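PDB 5K3W: CpuTA1 from Curtobacterium pusillum, which belongs to the class IV aminotransferase family, binds pyridoxal-5'-phosphate, and is modelled as an assembly of two protein chains together with 3-aminobenzoic acid. Local coordinates for residues R25-V33 with D89-A99; P40-G48 with R122-W133. All coordinates share one frame; numbering follows the deposited sequence.

Interaction 1 of 2, residues R25-V33 with D89-A99; sequences RAAGDAGFV and DAAVWREAVLA
The loop that leads into strand 32-35 runs past the first turns of helix 90-108, with the CA atoms of G31 and V92 6.0 Å apart and those of F32 and A96 6.4 Å apart, and no hydrogen bond joins the two backbones. F32 contributes the largest single share of the buried surface. Its CG sits between the backbone N and the carbonyl carbon, and this chi1 of 57° turns the ring toward the helix. A96 CA stands almost over the ring centre, 3.9 Å from the centroid of F32, in a CH-pi contact, while A30 CB covers the opposite face nearer the rim. Around the ring, F32 CE2 meets E95 CB at 3.6 Å, and F32 CE1 meets A99 CB at 3.8 Å. At the helix start V92 spreads its two branches: CG1 lies near the carbonyl O of G31, and CG2 lies against one face of the R25 guanidinium. R25 NH1 donates a nearly straight bond (169°) to a lone pair of D29 O, 3.1 Å away and in the guanidinium plane. Its NH2 makes only a long salt bridge of 3.8 Å to OD2 of the N-cap residue D89. The chemistry thus implies a junction held mainly by apolar fit, with R25 steadied by its own loop and the charge pair probably adding little.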
# COMPACT_ATOMS: atom_id res chain seq x y z
N ARG A 25 11.15 -22.43 21.44
CA ARG A 25 11.86 -21.24 21.89
C ARG A 25 12.37 -21.41 23.33
O ARG A 25 11.69 -22.00 24.17
CB ARG A 25 10.95 -20.00 21.81
CG ARG A 25 11.67 -18.68 21.47
CD ARG A 25 10.70 -17.50 21.48
NE ARG A 25 9.35 -17.92 21.11
CZ ARG A 25 8.28 -17.83 21.89
NH1 ARG A 25 8.37 -17.31 23.11
NH2 ARG A 25 7.11 -18.26 21.44
N ALA A 26 13.56 -20.88 23.59
CA ALA A 26 14.12 -20.90 24.93
C ALA A 26 13.29 -20.05 25.89
O ALA A 26 12.80 -18.97 25.53
CB ALA A 26 15.56 -20.38 24.91
N ALA A 27 13.12 -20.54 27.12
CA ALA A 27 12.61 -19.69 28.18
C ALA A 27 13.59 -18.55 28.42
O ALA A 27 14.81 -18.72 28.28
CB ALA A 27 12.37 -20.48 29.47
N GLY A 28 13.06 -17.38 28.76
CA GLY A 28 13.83 -16.17 28.76
C GLY A 28 13.72 -15.40 27.46
O GLY A 28 13.92 -14.18 27.45
N ASP A 29 13.41 -16.08 26.36
CA ASP A 29 13.10 -15.43 25.09
C ASP A 29 11.59 -15.44 24.91
O ASP A 29 11.01 -16.45 24.50
CB ASP A 29 13.80 -16.11 23.92
CG ASP A 29 13.53 -15.40 22.60
OD1 ASP A 29 13.27 -14.17 22.61
OD2 ASP A 29 13.58 -16.09 21.55
N ALA A 30 10.95 -14.32 25.21
CA ALA A 30 9.52 -14.22 25.02
C ALA A 30 9.13 -13.96 23.57
O ALA A 30 7.94 -14.00 23.25
CB ALA A 30 8.94 -13.12 25.91
N GLY A 31 10.09 -13.69 22.69
CA GLY A 31 9.77 -13.34 21.33
C GLY A 31 9.63 -11.86 21.08
O GLY A 31 9.27 -11.47 19.96
N PHE A 32 9.90 -11.03 22.09
CA PHE A 32 9.80 -9.59 21.94
C PHE A 32 10.64 -8.94 23.03
O PHE A 32 10.86 -9.52 24.10
CB PHE A 32 8.34 -9.12 22.01
CG PHE A 32 7.65 -9.51 23.29
CD1 PHE A 32 7.85 -8.78 24.46
CD2 PHE A 32 6.84 -10.64 23.33
CE1 PHE A 32 7.22 -9.16 25.64
CE2 PHE A 32 6.23 -11.03 24.50
CZ PHE A 32 6.41 -10.29 25.66
N VAL A 33 11.08 -7.71 22.77
CA VAL A 33 11.85 -6.92 23.72
C VAL A 33 11.50 -5.45 23.52
O VAL A 33 11.18 -5.01 22.42
CB VAL A 33 13.38 -7.13 23.54
CG1 VAL A 33 13.73 -8.61 23.66
CG2 VAL A 33 13.81 -6.60 22.18
N ASP A 89 2.52 -15.83 15.24
CA ASP A 89 2.50 -16.58 16.50
C ASP A 89 1.58 -15.86 17.48
O ASP A 89 1.99 -14.92 18.16
CB ASP A 89 3.92 -16.70 17.05
CG ASP A 89 4.04 -17.74 18.15
OD1 ASP A 89 3.07 -17.95 18.92
OD2 ASP A 89 5.13 -18.35 18.25
N ALA A 90 0.32 -16.31 17.55
CA ALA A 90 -0.69 -15.55 18.29
C ALA A 90 -0.28 -15.35 19.75
O ALA A 90 -0.59 -14.31 20.34
CB ALA A 90 -2.05 -16.26 18.21
N ALA A 91 0.43 -16.31 20.33
CA ALA A 91 0.80 -16.23 21.74
C ALA A 91 1.92 -15.23 21.98
O ALA A 91 2.02 -14.67 23.07
CB ALA A 91 1.22 -17.61 22.25
N VAL A 92 2.78 -15.01 20.98
CA VAL A 92 3.79 -13.96 21.10
C VAL A 92 3.13 -12.59 20.97
O VAL A 92 3.39 -11.68 21.77
CB VAL A 92 4.89 -14.15 20.04
CG1 VAL A 92 5.87 -12.98 20.09
CG2 VAL A 92 5.62 -15.46 20.27
N TRP A 93 2.27 -12.42 19.96
CA TRP A 93 1.63 -11.13 19.76
C TRP A 93 0.74 -10.75 20.94
O TRP A 93 0.74 -9.60 21.40
CB TRP A 93 0.84 -11.15 18.45
CG TRP A 93 1.72 -11.09 17.24
CD1 TRP A 93 2.13 -12.14 16.47
CD2 TRP A 93 2.30 -9.91 16.66
NE1 TRP A 93 2.93 -11.69 15.45
CE2 TRP A 93 3.05 -10.33 15.54
CE3 TRP A 93 2.25 -8.55 16.98
CZ2 TRP A 93 3.75 -9.42 14.73
CZ3 TRP A 93 2.94 -7.64 16.17
CH2 TRP A 93 3.69 -8.08 15.06
N ARG A 94 -0.03 -11.72 21.46
CA ARG A 94 -0.84 -11.45 22.64
C ARG A 94 0.04 -10.98 23.80
O ARG A 94 -0.21 -9.93 24.40
CB ARG A 94 -1.62 -12.70 23.04
CG ARG A 94 -2.46 -12.53 24.29
CD ARG A 94 -3.17 -13.81 24.70
NE ARG A 94 -3.97 -14.38 23.62
CZ ARG A 94 -3.73 -15.56 23.04
NH1 ARG A 94 -2.72 -16.33 23.43
NH2 ARG A 94 -4.52 -15.99 22.06
N GLU A 95 1.09 -11.74 24.10
CA GLU A 95 1.99 -11.37 25.17
C GLU A 95 2.61 -10.01 24.90
O GLU A 95 2.75 -9.19 25.82
CB GLU A 95 3.05 -12.45 25.36
CG GLU A 95 2.57 -13.66 26.17
CD GLU A 95 2.57 -13.39 27.69
OE1 GLU A 95 3.65 -13.10 28.23
OE2 GLU A 95 1.50 -13.45 28.33
N ALA A 96 2.98 -9.75 23.64
CA ALA A 96 3.62 -8.48 23.30
C ALA A 96 2.69 -7.30 23.57
O ALA A 96 3.12 -6.28 24.10
CB ALA A 96 4.07 -8.48 21.84
N VAL A 97 1.41 -7.43 23.21
CA VAL A 97 0.48 -6.32 23.40
C VAL A 97 0.26 -6.05 24.89
O VAL A 97 0.24 -4.89 25.32
CB VAL A 97 -0.85 -6.61 22.67
CG1 VAL A 97 -1.91 -5.63 23.10
CG2 VAL A 97 -0.65 -6.60 21.15
N LEU A 98 0.10 -7.11 25.69
CA LEU A 98 -0.15 -6.92 27.11
C LEU A 98 1.07 -6.36 27.83
O LEU A 98 0.94 -5.49 28.70
CB LEU A 98 -0.59 -8.24 27.74
CG LEU A 98 -1.93 -8.75 27.19
CD1 LEU A 98 -2.35 -10.05 27.83
CD2 LEU A 98 -2.98 -7.67 27.40
N ALA A 99 2.26 -6.83 27.48
CA ALA A 99 3.48 -6.25 28.04
C ALA A 99 3.59 -4.77 27.67
O ALA A 99 4.00 -3.94 28.49
CB ALA A 99 4.70 -7.02 27.55

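Interaction 2 of 2, residues P40-G48 with R122-W133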
# COMPACT_ATOMS: atom_id res chain seq x y z
N PRO A 40 14.94 5.61 15.28
CA PRO A 40 14.64 4.81 14.08
C PRO A 40 14.68 3.32 14.37
O PRO A 40 15.55 2.83 15.10
CB PRO A 40 15.74 5.22 13.10
CG PRO A 40 16.82 5.83 13.96
CD PRO A 40 16.11 6.49 15.10
N GLN A 41 13.75 2.59 13.78
CA GLN A 41 13.62 1.18 14.06
C GLN A 41 13.50 0.29 12.84
O GLN A 41 13.67 -0.93 12.98
CB GLN A 41 12.40 0.93 14.97
CG GLN A 41 12.54 1.57 16.34
CD GLN A 41 13.59 0.89 17.21
OE1 GLN A 41 14.01 -0.24 16.95
NE2 GLN A 41 14.03 1.58 18.25
N VAL A 42 13.20 0.82 11.66
CA VAL A 42 12.97 0.02 10.47
C VAL A 42 14.12 0.22 9.50
O VAL A 42 14.58 1.35 9.29
CB VAL A 42 11.62 0.38 9.82
CG1 VAL A 42 11.35 -0.55 8.63
CG2 VAL A 42 10.50 0.27 10.85
N ARG A 43 14.60 -0.88 8.92
CA ARG A 43 15.60 -0.77 7.88
C ARG A 43 14.97 -0.18 6.62
O ARG A 43 13.79 -0.41 6.33
CB ARG A 43 16.22 -2.12 7.56
CG ARG A 43 16.97 -2.74 8.70
CD ARG A 43 18.36 -2.20 8.80
NE ARG A 43 19.12 -2.52 7.60
CZ ARG A 43 19.61 -3.72 7.32
NH1 ARG A 43 19.42 -4.73 8.17
NH2 ARG A 43 20.29 -3.92 6.20
N ILE A 44 15.78 0.58 5.88
CA ILE A 44 15.28 1.26 4.69
C ILE A 44 14.87 0.26 3.61
O ILE A 44 14.06 0.59 2.75
CB ILE A 44 16.34 2.25 4.16
CG1 ILE A 44 15.71 3.25 3.19
CG2 ILE A 44 17.48 1.50 3.47
CD1 ILE A 44 14.48 4.01 3.72
N THR A 45 15.40 -0.97 3.63
CA THR A 45 14.98 -1.99 2.68
C THR A 45 13.96 -2.97 3.27
O THR A 45 13.75 -4.04 2.70
CB THR A 45 16.18 -2.74 2.11
OG1 THR A 45 16.98 -3.26 3.17
CG2 THR A 45 17.05 -1.82 1.27
N ASP A 46 13.32 -2.63 4.38
CA ASP A 46 12.21 -3.45 4.86
C ASP A 46 11.06 -3.35 3.86
O ASP A 46 10.66 -2.25 3.47
CB ASP A 46 11.76 -3.00 6.25
CG ASP A 46 11.00 -4.10 6.99
OD1 ASP A 46 9.87 -4.44 6.58
OD2 ASP A 46 11.53 -4.61 8.00
N LEU A 47 10.56 -4.50 3.41
CA LEU A 47 9.50 -4.47 2.42
C LEU A 47 8.24 -3.79 2.95
O LEU A 47 7.36 -3.43 2.16
CB LEU A 47 9.18 -5.88 1.94
CG LEU A 47 10.27 -6.66 1.20
CD1 LEU A 47 9.87 -8.14 1.10
CD2 LEU A 47 10.49 -6.10 -0.19
N GLY A 48 8.15 -3.61 4.28
CA GLY A 48 7.05 -2.85 4.84
C GLY A 48 7.01 -1.41 4.37
O GLY A 48 5.92 -0.85 4.18
N ARG A 122 6.84 -8.48 5.54
CA ARG A 122 7.60 -9.57 4.94
C ARG A 122 9.09 -9.49 5.26
O ARG A 122 9.82 -10.43 4.95
CB ARG A 122 7.37 -9.61 3.41
CG ARG A 122 7.59 -10.99 2.74
CD ARG A 122 7.03 -11.05 1.31
NE ARG A 122 5.68 -10.50 1.18
CZ ARG A 122 4.54 -11.20 1.31
NH1 ARG A 122 4.58 -12.50 1.56
NH2 ARG A 122 3.37 -10.59 1.20
N GLY A 123 9.54 -8.40 5.88
CA GLY A 123 10.90 -8.28 6.37
C GLY A 123 11.82 -7.52 5.42
O GLY A 123 11.44 -7.05 4.34
N ILE A 124 13.07 -7.41 5.87
CA ILE A 124 14.17 -6.94 5.04
C ILE A 124 14.26 -7.79 3.79
O ILE A 124 14.25 -9.02 3.85
CB ILE A 124 15.47 -6.98 5.85
CG1 ILE A 124 15.27 -6.28 7.21
CG2 ILE A 124 16.61 -6.40 5.03
CD1 ILE A 124 16.43 -6.43 8.18
N GLU A 125 14.38 -7.12 2.64
CA GLU A 125 14.30 -7.83 1.37
C GLU A 125 15.54 -8.70 1.15
O GLU A 125 16.66 -8.31 1.51
CB GLU A 125 14.14 -6.83 0.21
CG GLU A 125 14.21 -7.48 -1.17
CD GLU A 125 13.43 -6.72 -2.23
OE1 GLU A 125 12.67 -7.37 -2.98
OE2 GLU A 125 13.57 -5.48 -2.30
N GLY A 126 15.33 -9.88 0.57
CA GLY A 126 16.39 -10.85 0.36
C GLY A 126 16.65 -11.77 1.53
O GLY A 126 17.54 -12.63 1.44
N GLU A 127 15.88 -11.66 2.61
CA GLU A 127 16.24 -12.24 3.90
C GLU A 127 15.28 -13.33 4.37
O GLU A 127 15.66 -14.12 5.24
CB GLU A 127 16.31 -11.12 4.94
CG GLU A 127 16.89 -11.51 6.26
CD GLU A 127 17.25 -10.31 7.10
OE1 GLU A 127 16.70 -10.16 8.22
OE2 GLU A 127 18.10 -9.50 6.64
N GLY A 128 14.07 -13.40 3.82
CA GLY A 128 13.11 -14.42 4.22
C GLY A 128 12.75 -14.44 5.70
O GLY A 128 12.43 -15.50 6.23
N ARG A 129 12.77 -13.29 6.37
CA ARG A 129 12.46 -13.21 7.80
C ARG A 129 11.50 -12.06 8.11
O ARG A 129 11.94 -10.90 8.22
CB ARG A 129 13.73 -13.06 8.63
CG ARG A 129 14.64 -14.27 8.62
CD ARG A 129 15.62 -14.22 9.79
NE ARG A 129 16.05 -12.84 10.06
CZ ARG A 129 15.52 -12.07 11.01
NH1 ARG A 129 14.55 -12.54 11.79
NH2 ARG A 129 15.97 -10.82 11.19
N PRO A 130 10.22 -12.34 8.31
CA PRO A 130 9.26 -11.27 8.60
C PRO A 130 9.73 -10.37 9.74
O PRO A 130 10.48 -10.79 10.62
CB PRO A 130 7.99 -12.04 8.99
CG PRO A 130 8.10 -13.30 8.18
CD PRO A 130 9.57 -13.65 8.18
N SER A 131 9.29 -9.12 9.71
CA SER A 131 9.47 -8.17 10.79
C SER A 131 8.16 -7.95 11.52
O SER A 131 7.07 -8.12 10.96
CB SER A 131 10.00 -6.82 10.27
OG SER A 131 11.29 -6.95 9.69
N GLY A 132 8.27 -7.54 12.78
CA GLY A 132 7.11 -7.31 13.62
C GLY A 132 7.38 -6.27 14.69
O GLY A 132 8.49 -6.18 15.22
N TRP A 133 6.36 -5.49 15.01
CA TRP A 133 6.43 -4.45 16.02
C TRP A 133 5.07 -4.28 16.68
O TRP A 133 4.03 -4.53 16.07
CB TRP A 133 6.86 -3.11 15.43
CG TRP A 133 8.24 -3.07 14.88
CD1 TRP A 133 9.38 -2.85 15.58
CD2 TRP A 133 8.62 -3.23 13.51
NE1 TRP A 133 10.47 -2.88 14.73
CE2 TRP A 133 10.03 -3.11 13.46
CE3 TRP A 133 7.91 -3.47 12.33
CZ2 TRP A 133 10.75 -3.21 12.26
CZ3 TRP A 133 8.63 -3.58 11.13
CH2 TRP A 133 10.04 -3.45 11.11
O HOH W 1 13.20 -2.71 16.36
O HOH W 2 13.03 -3.45 -0.16
O HOH W 3 17.61 -5.88 2.06
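D46 and I124 form a single beta bridge, and D46 is also the N-cap of the short helix 47-50, so one aspartate ties that helix start to the loop joining strands 114-121 and 131-138, neighbours in a six-stranded antiparallel sheet. Two backbone bonds make the bridge: L47 N donates to G123 O at 2.9 Å, approaching from above the carbonyl plane, and E125 N donates to T45 O at 3.1 Å. T45 O also accepts from a water that donates to E125 OE2, while a second water links T45 OG1 with E125 O.

The carboxylate of D46, its CG anti to the backbone N (chi1 -159°), divides its work. OD1 takes the capping N-H of G48 on its anti lone pair at 3.0 Å and is hydrogen-bonded to T121 OG1 as well. On its syn lone pair D46 OD2 receives the hydroxyl of S131, whose OG is 2.9 Å away, and W133 CH2 brings the ring edge up to the same oxygen. Both oxygens of this buried group are therefore satisfied.

R122 NE forms a salt bridge with D53 OD2, and E125 OE1 forms one with R182 of the second subunit. R43 NE donates to F37 O of the second subunit and Q41 NE2 to D36 O. L47 CD1 lies on R122 CB, and L47 CD2 is 3.6 Å from E125 CD, the side chains crossing at about a right angle. V42 CG2 rests over one face of the W133 ring, 3.8 Å from W133 CH2. At the ring edge a water in its plane accepts from W133 NE1 at 3.2 Å and donates to Q41 OE1 at 2.7 Å.

In the fold
Both contacts are anchored on one antiparallel sheet, in which strand 5-9 separates 32-35 from 131-138. Their segments alternate, so the chain visits interaction 1, interaction 2, interaction 1 and interaction 2 in turn, and their centres lie 19 Å apart. They meet through W93, which points away from segment 25-33: its CZ3 packs 3.3 Å from W133 O, and its CH2 lies 3.8 Å from G132 CA. Interaction 1 is touched by no other chain of the assembly, whereas the second subunit packs on interaction 2. Segments 25-33 and 40-48 precede the first residue of the pyridoxal-5'-phosphate pocket, while 89-99 and 122-133 fall within its span of sequence. The contact centres lie about 23 and 22 Å from the chain's centre, on the same side.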